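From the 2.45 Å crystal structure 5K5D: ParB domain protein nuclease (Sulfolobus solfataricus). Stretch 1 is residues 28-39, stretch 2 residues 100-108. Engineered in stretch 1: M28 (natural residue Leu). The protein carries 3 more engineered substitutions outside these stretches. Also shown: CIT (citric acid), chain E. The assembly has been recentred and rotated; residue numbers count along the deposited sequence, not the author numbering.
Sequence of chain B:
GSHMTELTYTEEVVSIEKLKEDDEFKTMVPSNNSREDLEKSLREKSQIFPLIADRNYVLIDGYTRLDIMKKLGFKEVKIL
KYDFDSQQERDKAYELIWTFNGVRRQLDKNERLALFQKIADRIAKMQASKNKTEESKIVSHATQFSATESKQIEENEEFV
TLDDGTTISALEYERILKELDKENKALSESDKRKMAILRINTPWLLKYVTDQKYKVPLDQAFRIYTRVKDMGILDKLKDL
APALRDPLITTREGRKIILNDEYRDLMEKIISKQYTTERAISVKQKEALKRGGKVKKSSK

Stretch 1, residues 28-39: MVPSNNSREDLE
Stretch 2, residues 100-108: FNGVRRQLD

Residues 28-39 and 100-108 pack as two mostly irregular segments of one chain, burying 323 Å² in total. Stretch 1 is loop before it enters a helix that includes D37 and E39; stretch 2 has no regular helix or strand. The register is set by three CA-CA spacings. V29 CA lies 7.7 Å from N101 CA. N32 CA lies 6.7 Å from L107 CA. S34 CA lies 5.7 Å from Q106 CA. The CA spacing narrows from V29 to S34; the partners do not follow one steady order along stretch 2. V29 (phi/psi -82/127) and N32 (-142/-170) are extended, as is L107 (-105/124).

No hydrogen bond crosses between the stretches; packing is by van der Waals contact. V29 (chi1 t) points toward stretch 2. Its CG2 lies 3.6 Å from N101 CG, and its CG1 lies 4.1 Å from L107 CD2, an apolar contact. L107 CB points sideways, but its m,p rotamer brings CD1 to 3.6 Å from N32 ND2. S34 CB sits 3.4 Å from Q106 CB. L38 CD1 is 3.9 Å from Q106 OE1.

Polar groups are mostly held within their own stretch. N32 (chi1 p) orders its loop: ND2 donates to P30 O at 2.9 Å, and OD1 accepts from S34 N at 3.2 Å and from S34 OG at a very short 2.5 Å. S34 has chi1 p. L38 N bonds to S34 O at 3.1 Å. In stretch 2, R104 NH1 donates to Q106 OE1 at 2.9 Å, while NE and NH2 each make a weak bond to N101 OD1 at 3.2 Å. R104 has chi1 t and chi3 p. S34 OG lies at the edge of the R104 guanidinium, 3.5 Å from R104 NH1.

Citrate, probably from the crystallisation liquor, links the stretches: its O2 accepts from R104 NH2 at 2.7 Å and from N32 ND2 at 3.1 Å.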

HETATM    1  N   MSE B  28       8.337   4.125  -1.919  1.00 41.95           N
HETATM    2  CA  MSE B  28       7.238   3.160  -1.959  1.00 45.43           C
HETATM    3  C   MSE B  28       6.753   2.773  -0.566  1.00 49.67           C
HETATM    4  O   MSE B  28       5.557   2.846  -0.270  1.00 45.13           O
HETATM    5  CB  MSE B  28       7.644   1.896  -2.720  1.00 48.17           C
HETATM    6  CG  MSE B  28       7.465   1.986  -4.227  1.00 64.15           C
HETATM    7 SE   MSE B  28       5.622   2.392  -4.739  1.00 71.76          SE
HETATM    8  CE  MSE B  28       4.702   1.136  -3.576  1.00109.84           C
ATOM      9  N   VAL B  29       7.688   2.352   0.280  1.00 43.88           N
ATOM     10  CA  VAL B  29       7.342   1.876   1.611  1.00 46.74           C
ATOM     11  C   VAL B  29       7.156   3.031   2.581  1.00 49.15           C
ATOM     12  O   VAL B  29       8.032   3.890   2.705  1.00 42.53           O
ATOM     13  CB  VAL B  29       8.394   0.894   2.161  1.00 50.65           C
ATOM     14  CG1 VAL B  29       8.089   0.551   3.606  1.00 50.56           C
ATOM     15  CG2 VAL B  29       8.441  -0.370   1.301  1.00 45.29           C
ATOM     16  N   PRO B  30       5.998   3.060   3.261  1.00 56.40           N
ATOM     17  CA  PRO B  30       5.691   4.104   4.243  1.00 54.03           C
ATOM     18  C   PRO B  30       6.749   4.148   5.340  1.00 55.31           C
ATOM     19  O   PRO B  30       7.215   3.096   5.787  1.00 45.27           O
ATOM     20  CB  PRO B  30       4.345   3.654   4.823  1.00 59.20           C
ATOM     21  CG  PRO B  30       3.737   2.798   3.755  1.00 58.06           C
ATOM     22  CD  PRO B  30       4.898   2.088   3.123  1.00 58.59           C
ATOM     23  N   SER B  31       7.126   5.351   5.759  1.00 64.43           N
ATOM     24  CA  SER B  31       8.125   5.520   6.806  1.00 64.74           C
ATOM     25  C   SER B  31       7.691   4.815   8.085  1.00 60.40           C
ATOM     26  O   SER B  31       6.523   4.857   8.463  1.00 54.48           O
ATOM     27  CB  SER B  31       8.367   7.005   7.080  1.00 65.64           C
ATOM     28  OG  SER B  31       7.166   7.645   7.474  1.00 72.80           O
ATOM     29  N   ASN B  32       8.642   4.163   8.743  1.00 59.63           N
ATOM     30  CA  ASN B  32       8.354   3.410   9.953  1.00 54.46           C
ATOM     31  C   ASN B  32       9.474   3.541  10.980  1.00 51.77           C
ATOM     32  O   ASN B  32      10.374   4.368  10.823  1.00 53.71           O
ATOM     33  CB  ASN B  32       8.102   1.941   9.612  1.00 55.63           C
ATOM     34  CG  ASN B  32       9.155   1.372   8.689  1.00 50.19           C
ATOM     35  OD1 ASN B  32      10.211   0.934   9.138  1.00 48.30           O
ATOM     36  ND2 ASN B  32       8.876   1.383   7.390  1.00 44.55           N
ATOM     37  N   ASN B  33       9.413   2.727  12.031  1.00 52.64           N
ATOM     38  CA  ASN B  33      10.373   2.828  13.130  1.00 59.15           C
ATOM     39  C   ASN B  33      11.389   1.692  13.145  1.00 53.43           C
ATOM     40  O   ASN B  33      11.905   1.327  14.200  1.00 54.75           O
ATOM     41  CB  ASN B  33       9.645   2.885  14.478  1.00 64.94           C
ATOM     42  CG  ASN B  33       8.747   4.101  14.605  1.00 74.12           C
ATOM     43  OD1 ASN B  33       8.953   5.113  13.930  1.00 77.68           O
ATOM     44  ND2 ASN B  33       7.744   4.011  15.474  1.00 75.20           N
ATOM     45  N   SER B  34      11.682   1.141  11.973  1.00 49.98           N
ATOM     46  CA  SER B  34      12.525  -0.046  11.894  1.00 52.59           C
ATOM     47  C   SER B  34      13.992   0.277  11.632  1.00 52.07           C
ATOM     48  O   SER B  34      14.818  -0.633  11.533  1.00 49.38           O
ATOM     49  CB  SER B  34      12.005  -1.000  10.819  1.00 50.01           C
ATOM     50  OG  SER B  34      12.205  -0.469   9.520  1.00 45.69           O
ATOM     51  N   ARG B  35      14.321   1.564  11.528  1.00 46.60           N
ATOM     52  CA  ARG B  35      15.691   1.959  11.200  1.00 46.75           C
ATOM     53  C   ARG B  35      16.718   1.455  12.210  1.00 51.94           C
ATOM     54  O   ARG B  35      17.682   0.790  11.836  1.00 59.82           O
ATOM     55  CB  ARG B  35      15.832   3.472  11.029  1.00 43.12           C
ATOM     56  CG  ARG B  35      17.224   3.864  10.544  1.00 41.29           C
ATOM     57  CD  ARG B  35      17.413   5.361  10.392  1.00 45.63           C
ATOM     58  NE  ARG B  35      18.725   5.666   9.826  1.00 51.09           N
ATOM     59  CZ  ARG B  35      18.947   5.920   8.539  1.00 45.95           C
ATOM     60  NH1 ARG B  35      17.940   5.919   7.676  1.00 39.30           N
ATOM     61  NH2 ARG B  35      20.178   6.181   8.115  1.00 39.93           N
ATOM     62  N   GLU B  36      16.525   1.778  13.484  1.00 47.54           N
ATOM     63  CA  GLU B  36      17.462   1.339  14.514  1.00 54.45           C
ATOM     64  C   GLU B  36      17.531  -0.187  14.548  1.00 56.71           C
ATOM     65  O   GLU B  36      18.568  -0.770  14.872  1.00 44.36           O
ATOM     66  CB  GLU B  36      17.074   1.905  15.884  1.00 51.49           C
ATOM     67  CG  GLU B  36      17.114   3.426  15.948  1.00 57.66           C
ATOM     68  CD  GLU B  36      16.636   3.976  17.280  1.00 63.68           C
ATOM     69  OE1 GLU B  36      16.558   3.197  18.255  1.00 65.55           O
ATOM     70  OE2 GLU B  36      16.335   5.189  17.349  1.00 67.04           O
ATOM     71  N   ASP B  37      16.423  -0.828  14.191  1.00 63.07           N
ATOM     72  CA  ASP B  37      16.368  -2.281  14.129  1.00 71.11           C
ATOM     73  C   ASP B  37      17.417  -2.839  13.164  1.00 67.73           C
ATOM     74  O   ASP B  37      18.346  -3.531  13.588  1.00 65.68           O
ATOM     75  CB  ASP B  37      14.964  -2.755  13.736  1.00 84.69           C
ATOM     76  CG  ASP B  37      13.883  -2.193  14.647  1.00 92.95           C
ATOM     77  OD1 ASP B  37      13.896  -0.969  14.911  1.00 91.72           O
ATOM     78  OD2 ASP B  37      13.021  -2.976  15.103  1.00 95.06           O
ATOM     79  N   LEU B  38      17.283  -2.537  11.875  1.00 64.46           N
ATOM     80  CA  LEU B  38      18.267  -3.018  10.904  1.00 70.48           C
ATOM     81  C   LEU B  38      19.514  -2.137  10.864  1.00 72.24           C
ATOM     82  O   LEU B  38      20.296  -2.183   9.914  1.00 75.59           O
ATOM     83  CB  LEU B  38      17.667  -3.208   9.502  1.00 68.90           C
ATOM     84  CG  LEU B  38      16.768  -2.169   8.822  1.00 60.57           C
ATOM     85  CD1 LEU B  38      15.292  -2.498   9.019  1.00 54.98           C
ATOM     86  CD2 LEU B  38      17.086  -0.756   9.273  1.00 61.93           C
ATOM     87  N   GLU B  39      19.693  -1.342  11.914  1.00 71.07           N
ATOM     88  CA  GLU B  39      20.883  -0.518  12.066  1.00 67.36           C
ATOM     89  C   GLU B  39      21.909  -1.271  12.905  1.00 61.24           C
ATOM     90  O   GLU B  39      23.110  -1.202  12.647  1.00 61.43           O
ATOM     91  CB  GLU B  39      20.522   0.807  12.737  1.00 70.32           C
ATOM     92  CG  GLU B  39      21.491   1.939  12.470  1.00 72.20           C
ATOM     93  CD  GLU B  39      20.973   3.272  12.982  1.00 75.61           C
ATOM     94  OE1 GLU B  39      20.679   4.157  12.149  1.00 69.24           O
ATOM     95  OE2 GLU B  39      20.855   3.433  14.219  1.00 82.43           O
ATOM     96  N   PHE B 100       8.867  -8.363  -0.406  1.00 33.19           N
ATOM     97  CA  PHE B 100       9.830  -8.170   0.670  1.00 37.38           C
ATOM     98  C   PHE B 100       9.382  -7.186   1.740  1.00 36.62           C
ATOM     99  O   PHE B 100      10.152  -6.864   2.645  1.00 42.94           O
ATOM    100  CB  PHE B 100      11.195  -7.768   0.108  1.00 35.06           C
ATOM    101  CG  PHE B 100      11.883  -8.875  -0.628  1.00 38.11           C
ATOM    102  CD1 PHE B 100      12.039  -8.824  -2.004  1.00 41.26           C
ATOM    103  CD2 PHE B 100      12.347  -9.988   0.055  1.00 42.01           C
ATOM    104  CE1 PHE B 100      12.663  -9.859  -2.684  1.00 44.74           C
ATOM    105  CE2 PHE B 100      12.972 -11.029  -0.616  1.00 41.17           C
ATOM    106  CZ  PHE B 100      13.129 -10.965  -1.988  1.00 42.02           C
ATOM    107  N   ASN B 101       8.144  -6.713   1.652  1.00 36.24           N
ATOM    108  CA  ASN B 101       7.658  -5.745   2.631  1.00 37.33           C
ATOM    109  C   ASN B 101       6.270  -6.025   3.215  1.00 34.81           C
ATOM    110  O   ASN B 101       6.017  -5.725   4.380  1.00 34.83           O
ATOM    111  CB  ASN B 101       7.733  -4.327   2.066  1.00 32.72           C
ATOM    112  CG  ASN B 101       9.157  -3.852   1.883  1.00 37.68           C
ATOM    113  OD1 ASN B 101       9.782  -3.356   2.821  1.00 41.37           O
ATOM    114  ND2 ASN B 101       9.682  -4.006   0.670  1.00 38.51           N
ATOM    115  N   GLY B 102       5.381  -6.599   2.410  1.00 29.91           N
ATOM    116  CA  GLY B 102       4.020  -6.871   2.847  1.00 40.14           C
ATOM    117  C   GLY B 102       3.901  -7.756   4.077  1.00 48.05           C
ATOM    118  O   GLY B 102       2.996  -7.574   4.889  1.00 45.92           O
ATOM    119  N   VAL B 103       4.810  -8.719   4.213  1.00 53.47           N
ATOM    120  CA  VAL B 103       4.800  -9.640   5.350  1.00 55.12           C
ATOM    121  C   VAL B 103       5.595  -9.089   6.538  1.00 52.22           C
ATOM    122  O   VAL B 103       5.481  -9.584   7.658  1.00 53.92           O
ATOM    123  CB  VAL B 103       5.365 -11.027   4.952  1.00 57.73           C
ATOM    124  CG1 VAL B 103       5.508 -11.925   6.171  1.00 66.94           C
ATOM    125  CG2 VAL B 103       4.481 -11.683   3.912  1.00 58.62           C
ATOM    126  N   ARG B 104       6.390  -8.054   6.284  1.00 53.93           N
ATOM    127  CA  ARG B 104       7.297  -7.499   7.288  1.00 53.30           C
ATOM    128  C   ARG B 104       6.591  -7.095   8.588  1.00 53.85           C
ATOM    129  O   ARG B 104       5.536  -6.463   8.567  1.00 48.38           O
ATOM    130  CB  ARG B 104       8.072  -6.316   6.701  1.00 54.17           C
ATOM    131  CG  ARG B 104       9.377  -6.011   7.409  1.00 55.99           C
ATOM    132  CD  ARG B 104      10.432  -5.519   6.430  1.00 49.27           C
ATOM    133  NE  ARG B 104      10.073  -4.236   5.841  1.00 47.57           N
ATOM    134  CZ  ARG B 104      10.553  -3.068   6.251  1.00 48.63           C
ATOM    135  NH1 ARG B 104      11.418  -3.022   7.253  1.00 45.06           N
ATOM    136  NH2 ARG B 104      10.170  -1.944   5.660  1.00 52.27           N
ATOM    137  N   ARG B 105       7.188  -7.463   9.717  1.00 59.02           N
ATOM    138  CA  ARG B 105       6.581  -7.219  11.021  1.00 65.10           C
ATOM    139  C   ARG B 105       6.837  -5.804  11.530  1.00 62.77           C
ATOM    140  O   ARG B 105       6.041  -5.263  12.297  1.00 62.81           O
ATOM    141  CB  ARG B 105       7.078  -8.245  12.040  1.00 77.25           C
ATOM    142  CG  ARG B 105       8.590  -8.289  12.178  1.00 89.28           C
ATOM    143  CD  ARG B 105       9.066  -9.668  12.610  1.00 97.53           C
ATOM    144  NE  ARG B 105       8.420 -10.735  11.847  1.00103.93           N
ATOM    145  CZ  ARG B 105       8.618 -10.962  10.551  1.00107.10           C
ATOM    146  NH1 ARG B 105       9.444 -10.191   9.853  1.00105.26           N
ATOM    147  NH2 ARG B 105       7.982 -11.958   9.949  1.00108.05           N
ATOM    148  N   GLN B 106       7.943  -5.204  11.105  1.00 59.68           N
ATOM    149  CA  GLN B 106       8.248  -3.836  11.506  1.00 58.00           C
ATOM    150  C   GLN B 106       7.170  -2.864  11.025  1.00 66.30           C
ATOM    151  O   GLN B 106       7.134  -1.708  11.450  1.00 75.36           O
ATOM    152  CB  GLN B 106       9.618  -3.401  10.982  1.00 56.69           C
ATOM    153  CG  GLN B 106      10.764  -4.310  11.378  1.00 67.59           C
ATOM    154  CD  GLN B 106      11.266  -5.142  10.214  1.00 72.43           C
ATOM    155  OE1 GLN B 106      12.169  -4.728   9.484  1.00 75.38           O
ATOM    156  NE2 GLN B 106      10.678  -6.322  10.032  1.00 65.28           N
ATOM    157  N   LEU B 107       6.294  -3.336  10.141  1.00 58.18           N
ATOM    158  CA  LEU B 107       5.223  -2.499   9.603  1.00 55.52           C
ATOM    159  C   LEU B 107       3.864  -2.843  10.218  1.00 51.77           C
ATOM    160  O   LEU B 107       3.424  -3.992  10.164  1.00 50.99           O
ATOM    161  CB  LEU B 107       5.155  -2.627   8.077  1.00 51.12           C
ATOM    162  CG  LEU B 107       6.163  -1.839   7.234  1.00 44.56           C
ATOM    163  CD1 LEU B 107       7.572  -1.965   7.788  1.00 47.48           C
ATOM    164  CD2 LEU B 107       6.110  -2.295   5.780  1.00 46.82           C
ATOM    165  N   ASP B 108       3.201  -1.846  10.800  1.00 48.48           N
ATOM    166  CA  ASP B 108       1.869  -2.064  11.359  1.00 50.48           C
ATOM    167  C   ASP B 108       0.851  -2.355  10.255  1.00 48.83           C
ATOM    168  O   ASP B 108       1.169  -2.260   9.070  1.00 51.40           O
ATOM    169  CB  ASP B 108       1.430  -0.854  12.186  1.00 49.14           C
ATOM    170  CG  ASP B 108       0.664   0.166  11.366  1.00 46.69           C
ATOM    171  OD1 ASP B 108       0.330  -0.139  10.201  1.00 45.79           O
ATOM    172  OD2 ASP B 108       0.399   1.269  11.887  1.00 20.00           O
TER
HETATM  173  C1  CIT E 301      12.459   0.172   5.220  1.00 54.45           C
HETATM  174  O1  CIT E 301      13.485   0.752   5.627  1.00 55.44           O
HETATM  175  O2  CIT E 301      11.347   0.538   5.656  1.00 46.65           O
HETATM  176  C2  CIT E 301      12.551  -0.958   4.220  1.00 58.54           C
HETATM  177  C3  CIT E 301      13.599  -0.716   3.139  1.00 52.37           C
HETATM  178  O7  CIT E 301      13.747   0.709   2.877  1.00 49.60           O
HETATM  179  C4  CIT E 301      13.199  -1.490   1.890  1.00 56.45           C
HETATM  180  C5  CIT E 301      12.733  -0.584   0.779  1.00 51.57           C
HETATM  181  O3  CIT E 301      11.512  -0.356   0.621  1.00 42.21           O
HETATM  182  O4  CIT E 301      13.573  -0.079  -0.004  1.00 47.50           O
HETATM  183  C6  CIT E 301      14.927  -1.303   3.578  1.00 47.41           C
HETATM  184  O5  CIT E 301      15.997  -0.675   3.429  1.00 48.01           O
HETATM  185  O6  CIT E 301      14.960  -2.441   4.086  1.00 56.52           O